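Local coordinates for stage II sporulation protein SA (Bacillus subtilis, PDB 3O6Q), which is the toxin of a type II toxin-antitoxin system, killing sporulating cells unless its antitoxin SpoIISB neutralises it, and is represented here by its predicted cytoplasmic part, at residues 129-132 / 133-136. Numbering follows the deposited sequence.
Sequences IVTE and FDYL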
loop_
_atom_site.group_PDB
_atom_site.type_symbol
_atom_site.label_atom_id
_atom_site.label_comp_id
_atom_site.label_asym_id
_atom_site.label_seq_id
_atom_site.Cartn_x
_atom_site.Cartn_y
_atom_site.Cartn_z
ATOM N N ILE A 129 11.274 -13.509 -0.641
ATOM C CA ILE A 129 9.857 -13.852 -0.777
ATOM C C ILE A 129 9.058 -12.817 -1.549
ATOM O O ILE A 129 9.221 -11.635 -1.310
ATOM C CB ILE A 129 9.237 -14.021 0.616
ATOM C CG1 ILE A 129 9.513 -15.436 1.143
ATOM C CG2 ILE A 129 7.790 -13.815 0.610
ATOM C CD1 ILE A 129 9.277 -15.569 2.652
ATOM N N VAL A 130 8.212 -13.261 -2.476
ATOM C CA VAL A 130 7.192 -12.410 -3.079
ATOM C C VAL A 130 5.838 -13.125 -3.046
ATOM O O VAL A 130 5.742 -14.290 -3.373
ATOM C CB VAL A 130 7.401 -12.055 -4.592
ATOM C CG1 VAL A 130 8.246 -10.816 -4.771
ATOM C CG2 VAL A 130 7.965 -13.225 -5.374
ATOM N N THR A 131 4.790 -12.395 -2.691
ATOM C CA THR A 131 3.450 -12.956 -2.515
ATOM C C THR A 131 2.416 -12.007 -3.114
ATOM O O THR A 131 2.763 -10.984 -3.713
ATOM C CB THR A 131 3.141 -13.104 -1.000
ATOM O OG1 THR A 131 3.019 -11.794 -0.433
ATOM C CG2 THR A 131 4.217 -13.839 -0.267
ATOM N N GLU A 132 1.138 -12.321 -2.894
ATOM C CA GLU A 132 0.042 -11.398 -3.150
ATOM C C GLU A 132 0.199 -9.967 -2.569
ATOM O O GLU A 132 -0.318 -9.025 -3.149
ATOM C CB GLU A 132 -1.264 -12.015 -2.701
ATOM C CG GLU A 132 -1.414 -12.202 -1.225
ATOM C CD GLU A 132 -0.412 -13.131 -0.583
ATOM O OE1 GLU A 132 -0.120 -14.252 -1.088
ATOM O OE2 GLU A 132 0.048 -12.748 0.504
ATOM N N PHE A 133 0.918 -9.787 -1.454
ATOM C CA PHE A 133 1.180 -8.463 -0.945
ATOM C C PHE A 133 1.895 -7.663 -2.007
ATOM O O PHE A 133 1.617 -6.467 -2.242
ATOM C CB PHE A 133 2.064 -8.515 0.302
ATOM C CG PHE A 133 1.329 -8.842 1.596
ATOM C CD1 PHE A 133 1.114 -10.176 1.985
ATOM C CD2 PHE A 133 0.901 -7.821 2.444
ATOM C CE1 PHE A 133 0.458 -10.502 3.216
ATOM C CE2 PHE A 133 0.232 -8.104 3.664
ATOM C CZ PHE A 133 0.015 -9.459 4.059
ATOM N N ASP A 134 2.825 -8.314 -2.672
ATOM C CA ASP A 134 3.566 -7.644 -3.722
ATOM C C ASP A 134 2.725 -7.413 -4.960
ATOM O O ASP A 134 2.793 -6.375 -5.573
ATOM C CB ASP A 134 4.817 -8.439 -4.009
ATOM C CG ASP A 134 5.606 -8.659 -2.745
ATOM O OD1 ASP A 134 6.068 -7.654 -2.195
ATOM O OD2 ASP A 134 5.701 -9.804 -2.250
ATOM N N TYR A 135 1.873 -8.363 -5.279
ATOM C CA TYR A 135 0.851 -8.133 -6.270
ATOM C C TYR A 135 0.119 -6.831 -5.954
ATOM O O TYR A 135 -0.064 -5.971 -6.817
ATOM C CB TYR A 135 -0.130 -9.308 -6.280
ATOM C CG TYR A 135 -1.425 -9.008 -6.953
ATOM C CD1 TYR A 135 -1.522 -9.050 -8.324
ATOM C CD2 TYR A 135 -2.548 -8.679 -6.227
ATOM C CE1 TYR A 135 -2.701 -8.788 -8.961
ATOM C CE2 TYR A 135 -3.743 -8.416 -6.863
ATOM C CZ TYR A 135 -3.816 -8.469 -8.240
ATOM O OH TYR A 135 -5.006 -8.209 -8.927
ATOM N N LEU A 136 -0.290 -6.681 -4.702
ATOM C CA LEU A 136 -1.098 -5.519 -4.312
ATOM C C LEU A 136 -0.302 -4.237 -4.438
ATOM O O LEU A 136 -0.787 -3.278 -4.992
ATOM C CB LEU A 136 -1.658 -5.717 -2.908
ATOM C CG LEU A 136 -2.754 -6.820 -2.855
ATOM C CD1 LEU A 136 -3.269 -7.166 -1.425
ATOM C CD2 LEU A 136 -3.936 -6.429 -3.796
#
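Thr131 and Asp134 close a capping box at the start of helix 132-148, the last helix of the chain. Thr131 is the N-cap: its OG1, placed between the backbone N and the carbonyl carbon (chi1 68°), accepts from Phe133 N at 3.1 Å. Asp134 returns the favour. With CG beside its own backbone N, Asp134 reaches back along the chain, and its OD2 accepts from Thr131 N at 2.8 Å through its anti lone pair, in a nearly straight bond of 162°. Asp134 OD2 also lies 3.7 Å from Val130 CG1, the two side chains crossing at about a right angle. The helix proper then takes over, Tyr135 N bonding to Thr131 O and Leu136 N to Glu132 O.

Glu132 has its CG between backbone N and carbonyl carbon as well, which brings Glu132 CG to 3.4 Å from Phe133 N. Bent at chi2, it lies beside Phe133, the two side chains pointing the same way with carboxylate and ring planes 65° apart. Thr131 OG1 sits in the plane of that ring, at its edge, 3.5 Å from Phe133 CD1. Helix 7-35 covers the cap: Tyr22 stacks on Phe133 and its hydroxyl bonds to both Thr131 OG1 and Asp134 OD2, while Arg25 makes a salt bridge with Asp134 OD1. Glu132 OE1 instead bonds to a polar side chain on the chain of another protein. Two backbone N-H groups thus find side-chain acceptors in a buried setting, and the aspartate, paired with an arginine and lying at the helix N-terminus, is probably stabilised as the anion.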